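Local coordinates for ZmpA Glycopeptidase (Clostridium perfringens, PDB 6XSX), which probably hydrolyses peptide bonds of glycoproteins as a metalloprotease, this chain being the M60 peptidase (catalytic) module of a longer multidomain protein, at residues Phe238-Met243 with Gly258-Asn263; Met253-Gly258 with Gly284-Thr289; Thr186-Thr191 with Gly269-Asp274. All coordinates share one frame; numbering follows the deposited sequence.

Interaction 1 of 3, residues Phe238-Met243 with Gly258-Asn263. With EDO (1,2-ethanediol), chain H.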
loop_
_atom_site.group_PDB
_atom_site.type_symbol
_atom_site.label_atom_id
_atom_site.label_comp_id
_atom_site.label_asym_id
_atom_site.label_seq_id
_atom_site.Cartn_x
_atom_site.Cartn_y
_atom_site.Cartn_z
ATOM N N PHE A 238 2.833 3.238 16.641
ATOM C CA PHE A 238 3.863 3.228 15.616
ATOM C C PHE A 238 3.890 4.571 14.887
ATOM O O PHE A 238 2.975 5.381 15.011
ATOM C CB PHE A 238 3.645 2.070 14.636
ATOM C CG PHE A 238 2.408 2.188 13.777
ATOM C CD1 PHE A 238 2.423 2.930 12.604
ATOM C CD2 PHE A 238 1.244 1.508 14.112
ATOM C CE1 PHE A 238 1.295 3.015 11.798
ATOM C CE2 PHE A 238 0.118 1.585 13.309
ATOM C CZ PHE A 238 0.145 2.344 12.153
ATOM N N ARG A 239 4.956 4.806 14.122
ATOM C CA ARG A 239 4.952 5.932 13.204
ATOM C C ARG A 239 5.478 5.451 11.855
ATOM O O ARG A 239 6.656 5.127 11.730
ATOM C CB ARG A 239 5.735 7.134 13.747
ATOM C CG ARG A 239 5.587 8.391 12.899
ATOM C CD ARG A 239 6.406 9.578 13.394
ATOM N NE ARG A 239 5.930 10.105 14.672
ATOM C CZ ARG A 239 4.879 10.910 14.807
ATOM N NH1 ARG A 239 4.186 11.274 13.743
ATOM N NH2 ARG A 239 4.518 11.346 16.000
ATOM N N TYR A 240 4.575 5.373 10.866
ATOM C CA TYR A 240 4.977 4.947 9.535
ATOM C C TYR A 240 5.846 6.054 8.954
ATOM O O TYR A 240 5.552 7.235 9.163
ATOM C CB TYR A 240 3.760 4.691 8.637
ATOM C CG TYR A 240 4.121 4.004 7.341
ATOM C CD1 TYR A 240 4.061 2.620 7.216
ATOM C CD2 TYR A 240 4.589 4.731 6.262
ATOM C CE1 TYR A 240 4.426 1.989 6.034
ATOM C CE2 TYR A 240 4.965 4.118 5.080
ATOM C CZ TYR A 240 4.876 2.742 4.962
ATOM O OH TYR A 240 5.249 2.145 3.792
ATOM N N ILE A 241 6.896 5.661 8.220
ATOM C CA ILE A 241 7.891 6.603 7.724
ATOM C C ILE A 241 8.018 6.477 6.208
ATOM O O ILE A 241 8.272 5.384 5.695
ATOM C CB ILE A 241 9.259 6.357 8.398
ATOM C CG1 ILE A 241 9.171 6.489 9.923
ATOM C CG2 ILE A 241 10.331 7.274 7.805
ATOM C CD1 ILE A 241 10.184 5.647 10.671
ATOM N N SER A 242 7.854 7.614 5.515
ATOM C CA SER A 242 8.299 7.790 4.138
ATOM C C SER A 242 9.465 8.775 4.134
ATOM O O SER A 242 9.337 9.887 4.639
ATOM C CB SER A 242 7.181 8.283 3.248
ATOM O OG SER A 242 5.987 7.564 3.506
ATOM N N MET A 243 10.611 8.363 3.593
ATOM C CA MET A 243 11.785 9.221 3.655
ATOM C C MET A 243 12.517 9.221 2.314
ATOM O O MET A 243 12.435 8.265 1.541
ATOM C CB MET A 243 12.747 8.773 4.763
ATOM C CG MET A 243 13.300 7.381 4.552
ATOM S SD MET A 243 14.784 7.022 5.534
ATOM C CE MET A 243 14.059 6.614 7.120
ATOM N N GLY A 258 8.602 -0.712 8.129
ATOM C CA GLY A 258 7.634 0.368 8.227
ATOM C C GLY A 258 8.157 1.671 7.628
ATOM O O GLY A 258 7.785 2.754 8.071
ATOM N N ILE A 259 9.022 1.549 6.619
ATOM C CA ILE A 259 9.590 2.704 5.942
ATOM C C ILE A 259 9.336 2.557 4.444
ATOM O O ILE A 259 9.633 1.508 3.872
ATOM C CB ILE A 259 11.101 2.818 6.256
ATOM C CG1 ILE A 259 11.349 3.125 7.738
ATOM C CG2 ILE A 259 11.779 3.833 5.345
ATOM C CD1 ILE A 259 12.703 2.666 8.269
ATOM N N THR A 260 8.802 3.621 3.825
ATOM C CA THR A 260 8.835 3.776 2.377
ATOM C C THR A 260 9.985 4.710 1.993
ATOM O O THR A 260 10.108 5.817 2.516
ATOM C CB THR A 260 7.515 4.339 1.830
ATOM O OG1 THR A 260 6.511 3.327 1.929
ATOM C CG2 THR A 260 7.633 4.829 0.399
ATOM N N GLY A 261 10.843 4.243 1.087
ATOM C CA GLY A 261 11.890 5.085 0.528
ATOM C C GLY A 261 11.456 5.587 -0.844
ATOM O O GLY A 261 10.809 4.847 -1.575
ATOM N N PHE A 262 11.764 6.854 -1.150
ATOM C CA PHE A 262 11.493 7.440 -2.454
ATOM C C PHE A 262 12.716 8.264 -2.849
ATOM O O PHE A 262 13.442 8.748 -1.983
ATOM C CB PHE A 262 10.220 8.294 -2.423
ATOM C CG PHE A 262 10.195 9.326 -1.320
ATOM C CD1 PHE A 262 10.942 10.498 -1.414
ATOM C CD2 PHE A 262 9.454 9.110 -0.164
ATOM C CE1 PHE A 262 10.945 11.422 -0.377
ATOM C CE2 PHE A 262 9.433 10.049 0.860
ATOM C CZ PHE A 262 10.192 11.197 0.761
ATOM N N ASN A 263 12.928 8.429 -4.156
ATOM C CA ASN A 263 14.094 9.135 -4.661
ATOM C C ASN A 263 13.795 10.635 -4.706
ATOM O O ASN A 263 12.659 11.054 -4.468
ATOM C CB ASN A 263 14.524 8.574 -6.023
ATOM C CG ASN A 263 16.019 8.645 -6.276
ATOM O OD1 ASN A 263 16.757 9.384 -5.614
ATOM N ND2 ASN A 263 16.481 7.863 -7.242
HETATM C C1 EDO H . 1.687 7.690 0.444
HETATM O O1 EDO H . 2.156 8.934 -0.091
HETATM C C2 EDO H . 2.369 7.146 1.660
HETATM O O2 EDO H . 3.791 7.017 1.572
HETATM O O HOH W 1 7.824 2.750 10.806
#

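Interaction 2 of 3, residues Met253-Gly258 with Gly284-Thr289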
loop_
_atom_site.group_PDB
_atom_site.type_symbol
_atom_site.label_atom_id
_atom_site.label_comp_id
_atom_site.label_asym_id
_atom_site.label_seq_id
_atom_site.Cartn_x
_atom_site.Cartn_y
_atom_site.Cartn_z
ATOM N N MET A 253 11.440 2.806 -6.056
ATOM C CA MET A 253 11.272 3.014 -4.624
ATOM C C MET A 253 11.555 1.705 -3.880
ATOM O O MET A 253 11.893 0.698 -4.508
ATOM C CB MET A 253 9.855 3.508 -4.313
ATOM C CG MET A 253 9.576 4.898 -4.859
ATOM S SD MET A 253 7.829 5.351 -4.783
ATOM C CE MET A 253 7.725 6.491 -6.162
ATOM N N ASN A 254 11.442 1.727 -2.539
ATOM C CA ASN A 254 11.628 0.520 -1.737
ATOM C C ASN A 254 10.836 0.568 -0.425
ATOM O O ASN A 254 10.176 1.570 -0.109
ATOM C CB ASN A 254 13.107 0.182 -1.523
ATOM C CG ASN A 254 13.797 1.101 -0.539
ATOM O OD1 ASN A 254 13.201 2.051 -0.034
ATOM N ND2 ASN A 254 15.056 0.812 -0.250
ATOM N N ALA A 255 10.940 -0.541 0.331
ATOM C CA ALA A 255 10.129 -0.787 1.516
ATOM C C ALA A 255 10.824 -1.744 2.483
ATOM O O ALA A 255 11.703 -2.507 2.095
ATOM C CB ALA A 255 8.782 -1.323 1.106
ATOM N N GLY A 256 10.371 -1.708 3.740
ATOM C CA GLY A 256 10.879 -2.511 4.840
ATOM C C GLY A 256 10.825 -1.732 6.152
ATOM O O GLY A 256 10.996 -0.513 6.158
ATOM N N ASN A 257 10.540 -2.440 7.250
ATOM C CA ASN A 257 10.687 -1.890 8.591
ATOM C C ASN A 257 9.752 -0.696 8.808
ATOM O O ASN A 257 10.060 0.217 9.577
ATOM C CB ASN A 257 12.155 -1.572 8.901
ATOM C CG ASN A 257 13.034 -2.806 8.863
ATOM O OD1 ASN A 257 12.876 -3.707 9.688
ATOM N ND2 ASN A 257 13.925 -2.873 7.889
ATOM N N GLY A 258 8.602 -0.712 8.129
ATOM C CA GLY A 258 7.634 0.368 8.227
ATOM C C GLY A 258 8.157 1.671 7.628
ATOM O O GLY A 258 7.785 2.754 8.071
ATOM N N GLY A 284 2.235 -1.434 0.837
ATOM C CA GLY A 284 1.758 -2.809 0.751
ATOM C C GLY A 284 2.774 -3.832 1.265
ATOM O O GLY A 284 2.418 -4.723 2.030
ATOM N N HIS A 285 4.035 -3.695 0.837
ATOM C CA HIS A 285 5.102 -4.574 1.292
ATOM C C HIS A 285 5.219 -4.502 2.811
ATOM O O HIS A 285 5.522 -5.499 3.448
ATOM C CB HIS A 285 6.466 -4.139 0.739
ATOM C CG HIS A 285 6.783 -4.580 -0.648
ATOM N ND1 HIS A 285 6.552 -5.871 -1.089
ATOM C CD2 HIS A 285 7.365 -3.915 -1.673
ATOM C CE1 HIS A 285 6.946 -5.975 -2.347
ATOM N NE2 HIS A 285 7.458 -4.783 -2.727
ATOM N N ASN A 286 5.019 -3.306 3.375
ATOM C CA ASN A 286 5.229 -3.089 4.797
ATOM C C ASN A 286 4.085 -3.688 5.611
ATOM O O ASN A 286 4.262 -4.020 6.785
ATOM C CB ASN A 286 5.455 -1.609 5.119
ATOM C CG ASN A 286 6.915 -1.215 5.007
ATOM O OD1 ASN A 286 7.785 -1.887 5.559
ATOM N ND2 ASN A 286 7.190 -0.129 4.303
ATOM N N PHE A 287 2.911 -3.833 4.989
ATOM C CA PHE A 287 1.752 -4.266 5.760
ATOM C C PHE A 287 1.546 -5.786 5.810
ATOM O O PHE A 287 0.589 -6.223 6.444
ATOM C CB PHE A 287 0.485 -3.500 5.363
ATOM C CG PHE A 287 0.259 -2.261 6.191
ATOM C CD1 PHE A 287 -0.488 -2.314 7.356
ATOM C CD2 PHE A 287 0.825 -1.049 5.825
ATOM C CE1 PHE A 287 -0.677 -1.178 8.133
ATOM C CE2 PHE A 287 0.635 0.083 6.599
ATOM C CZ PHE A 287 -0.124 0.021 7.745
ATOM N N ASP A 288 2.409 -6.602 5.178
ATOM C CA ASP A 288 2.250 -8.046 5.349
ATOM C C ASP A 288 3.561 -8.813 5.186
ATOM O O ASP A 288 4.195 -8.756 4.134
ATOM C CB ASP A 288 1.144 -8.633 4.466
ATOM C CG ASP A 288 0.655 -10.002 4.916
ATOM O OD1 ASP A 288 1.043 -10.460 6.017
ATOM O OD2 ASP A 288 -0.132 -10.602 4.167
ATOM N N THR A 289 3.912 -9.581 6.225
ATOM C CA THR A 289 5.118 -10.395 6.227
ATOM C C THR A 289 4.775 -11.851 6.526
ATOM O O THR A 289 5.670 -12.652 6.790
ATOM C CB THR A 289 6.104 -9.959 7.320
ATOM O OG1 THR A 289 5.445 -10.022 8.588
ATOM C CG2 THR A 289 6.694 -8.591 7.075
#

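Interaction 3 of 3, residues Thr186-Thr191 with Gly269-Asp274. With EDO (1,2-ethanediol), chain H.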
loop_
_atom_site.group_PDB
_atom_site.type_symbol
_atom_site.label_atom_id
_atom_site.label_comp_id
_atom_site.label_asym_id
_atom_site.label_seq_id
_atom_site.Cartn_x
_atom_site.Cartn_y
_atom_site.Cartn_z
ATOM N N THR A 186 2.216 9.147 11.045
ATOM C CA THR A 186 3.257 9.058 10.029
ATOM C C THR A 186 4.331 10.126 10.197
ATOM O O THR A 186 4.157 11.117 10.925
ATOM C CB THR A 186 2.707 9.140 8.596
ATOM O OG1 THR A 186 2.579 10.523 8.260
ATOM C CG2 THR A 186 1.393 8.412 8.390
ATOM N N LEU A 187 5.434 9.886 9.477
ATOM C CA LEU A 187 6.506 10.843 9.249
ATOM C C LEU A 187 6.776 10.919 7.747
ATOM O O LEU A 187 6.876 9.896 7.062
ATOM C CB LEU A 187 7.765 10.431 10.029
ATOM C CG LEU A 187 9.067 11.148 9.648
ATOM C CD1 LEU A 187 8.942 12.660 9.803
ATOM C CD2 LEU A 187 10.252 10.629 10.460
ATOM N N VAL A 188 6.836 12.153 7.239
ATOM C CA VAL A 188 7.308 12.413 5.888
ATOM C C VAL A 188 8.589 13.243 6.002
ATOM O O VAL A 188 8.566 14.362 6.513
ATOM C CB VAL A 188 6.235 13.132 5.039
ATOM C CG1 VAL A 188 6.785 13.609 3.702
ATOM C CG2 VAL A 188 4.996 12.270 4.826
ATOM N N ASN A 189 9.692 12.674 5.501
ATOM C CA ASN A 189 11.031 13.229 5.609
ATOM C C ASN A 189 11.541 13.554 4.207
ATOM O O ASN A 189 11.715 12.640 3.397
ATOM C CB ASN A 189 11.955 12.227 6.313
ATOM C CG ASN A 189 13.426 12.580 6.228
ATOM O OD1 ASN A 189 14.140 12.088 5.350
ATOM N ND2 ASN A 189 13.882 13.424 7.141
ATOM N N VAL A 190 11.792 14.850 3.951
ATOM C CA VAL A 190 12.273 15.364 2.673
ATOM C C VAL A 190 13.327 16.438 2.952
ATOM O O VAL A 190 13.663 16.679 4.111
ATOM C CB VAL A 190 11.126 15.970 1.834
ATOM C CG1 VAL A 190 10.144 14.927 1.318
ATOM C CG2 VAL A 190 10.401 17.082 2.587
ATOM N N THR A 191 13.838 17.092 1.894
ATOM C CA THR A 191 14.752 18.214 2.083
ATOM C C THR A 191 13.957 19.493 2.337
ATOM O O THR A 191 12.832 19.639 1.856
ATOM C CB THR A 191 15.675 18.469 0.878
ATOM O OG1 THR A 191 14.923 18.911 -0.257
ATOM C CG2 THR A 191 16.552 17.293 0.507
ATOM N N GLY A 269 5.687 14.011 -4.675
ATOM C CA GLY A 269 4.756 12.913 -4.446
ATOM C C GLY A 269 4.547 12.654 -2.952
ATOM O O GLY A 269 3.419 12.439 -2.496
ATOM N N ALA A 270 5.653 12.697 -2.196
ATOM C CA ALA A 270 5.643 12.444 -0.765
ATOM C C ALA A 270 4.840 13.528 -0.040
ATOM O O ALA A 270 3.990 13.214 0.795
ATOM C CB ALA A 270 7.061 12.353 -0.238
ATOM N N LEU A 271 5.129 14.795 -0.359
ATOM C CA LEU A 271 4.509 15.935 0.300
ATOM C C LEU A 271 3.037 16.035 -0.089
ATOM O O LEU A 271 2.202 16.432 0.725
ATOM C CB LEU A 271 5.280 17.208 -0.064
ATOM C CG LEU A 271 6.663 17.333 0.583
ATOM C CD1 LEU A 271 7.438 18.515 0.019
ATOM C CD2 LEU A 271 6.551 17.453 2.099
ATOM N N GLY A 272 2.737 15.668 -1.336
ATOM C CA GLY A 272 1.372 15.622 -1.840
ATOM C C GLY A 272 0.606 14.387 -1.371
ATOM O O GLY A 272 -0.607 14.321 -1.537
ATOM N N VAL A 273 1.308 13.427 -0.754
ATOM C CA VAL A 273 0.697 12.184 -0.302
ATOM C C VAL A 273 0.062 11.458 -1.493
ATOM O O VAL A 273 -1.104 11.060 -1.467
ATOM C CB VAL A 273 -0.286 12.414 0.863
ATOM C CG1 VAL A 273 -0.688 11.103 1.515
ATOM C CG2 VAL A 273 0.308 13.342 1.918
ATOM N N ASP A 274 0.880 11.267 -2.534
ATOM C CA ASP A 274 0.556 10.478 -3.712
ATOM C C ASP A 274 0.071 9.098 -3.281
ATOM O O ASP A 274 0.740 8.445 -2.488
ATOM C CB ASP A 274 1.813 10.358 -4.580
ATOM C CG ASP A 274 1.611 9.655 -5.913
ATOM O OD1 ASP A 274 1.347 8.433 -5.906
ATOM O OD2 ASP A 274 1.741 10.328 -6.948
HETATM C C1 EDO H . 1.687 7.690 0.444
HETATM O O1 EDO H . 2.156 8.934 -0.091
HETATM C C2 EDO H . 2.369 7.146 1.660
HETATM O O2 EDO H . 3.791 7.017 1.572
#

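Interaction 1 of 3, residues Phe238-Met243 with Gly258-Asn263
Y240 and T260 meet through their hydroxyls: OH of Y240 lies 2.5 Å from OG1 of T260, near the plane of the phenol ring, in a short hydrogen bond to which either oxygen could give the proton. The tyrosine's first torsion (chi1 -169°) sets CG anti to the backbone N and lays the ring along the neighbouring strand, where G258 O stands 3.8 Å above the ring plane, over the ring centre. That same oxygen accepts the amide N-H of I241 and a water that also bridges to R239 O.

F262 repeats this ring-over-carbonyl geometry from the other strand. Its CG sits between N and the carbonyl carbon, a rotamer (chi1 52°) that brings the ring over the M243 peptide, with M243 O 3.4 Å above its plane. F262 N donates to this carbonyl at 3.1 Å from M243 O.

On the sheet face opposite S242 and T260, I241 and I259 run alongside each other in the same direction, with I241 CB 3.9 Å from I259 CG1. M243 CG passes slantwise over I259 CG2. The backbones form a parallel ladder pairing I241 with I259, S242 with T260 and M243 with G261, the strand axes 11° apart; in it T260 N donates to I241 O at 2.6 Å.

S242 OG, in plane at the edge of the Y240 ring, hydrogen-bonds an ethanediol, probably from the crystallisation liquor. Y240 OH is gripped a second time, by N286 ND2. Together the two hydroxyl bonds imply that both strands are linked to helix 277-286, whose HExxH sequence, with E282 touching T260, is consistent with a metal site.

Interaction 2 of 3, residues Met253-Gly258 with Gly284-Thr289
N286 supplies the polar part of this contact, its OD1 accepting the backbone N-H of G258 at 2.9 Å from G258 N. The bond is bent, with an N-H...O angle of 139°, and its donor stands above the amide plane, 67° out of it, so it does not follow a lone pair. OD1 also rests against the peptide carbon G256 C at 3.1 Å, whereas N257 N, although 3.3 Å from OD1, has too poor an angle to bond. Around this oxygen N257 and G258 both adopt positive phi, forming a two-residue turn of the type I'/III' kind that links strand 254-256 to strand 259-262.

The apolar part is small. A255 points its methyl at the last turn of helix 277-286, where A255 CB lies 3.7 Å from H285 CB. The imidazole meets that methyl obliquely, with CD2 of H285 4.1 Å from A255 CB. H285 is the second histidine of an HExxH sequence, probably the metal-binding motif, whose two histidines bind zinc in metalloproteases of this type; none is bound to them here.

N286 ND2, 3.8 Å from A255 CB, also donates to I259 O. Both ends of the N286 amide thus have partners on the hairpin, which implies a fixed amide rotation and a helix end anchored to the sheet edge beside the presumed metal site.

Interaction 3 of 3, residues Thr186-Thr191 with Gly269-Asp274
V188 and V190 pack against A270 and L271, an alpha/beta interface in which the end of helix 267-272 lies on one face of the mixed sheet at strand 186-190. The two valines, separated by one residue, point the same way. V190 reaches L271, its CG2 lying 3.9 Å from L271 CD2, with the two branched side chains running at a slant to each other. V188 fits between the two helix residues: CG1, set anti to its backbone N (chi1 171°), is 4.1 Å from A270 CB and 4.2 Å from L271 CD2. A270, whose methyl faces the strand, meets V190 too, with A270 CB 4.3 Å from V190 CG1. All four residues are buried, and methyl contacts of van der Waals type account for the interface. L271 starts off at an angle to the strand, and it is the far end of its side chain that comes nearer.

The next shell closes this apolar patch. F262 of the sheet touches both V190 and A270, while A195 of helix 192-202 lies against V190. Y194, W198 and Y199 of the same helix lie against L271.

Further out, the ends of both elements are fixed by polar groups. T191, directly after the strand, is the N-cap of helix 192-202, its OG1 taking the N-H of Y194 and also hydrogen-bonding Q267 OE1, so that the strand end is tied to the start of the packed helix. Helix 267-272 ends in a Schellman motif at V273, whose phi is positive (59°); D274 N donates to G269 O at 2.8 Å, and a weaker bond runs from V273 N to A270 O. Just past this turn, an ethanediol molecule donates from its O1 to D274 O at 2.8 Å.

In the fold
All three contacts involve one run of the mixed sheet, in the order 186-190, 240-244, 259-262, 254-256. Interaction 1 is the middle of it, with its centre about 9 Å from the centre of each of the others. Interaction 3 joins it where Y240 O receives L187 N at 2.7 Å; interaction 2 joins it through G258, common to both, and through N254 O, 3.0 Å from G261 N. Interactions 2 and 3 do not touch, their nearest atoms being about 7 Å apart. One ethanediol spans interactions 1 and 3, from S242 OG to D274 O. The presumed metal site at the HExxH sequence lies with interaction 2, and T260 of interaction 1 reaches it.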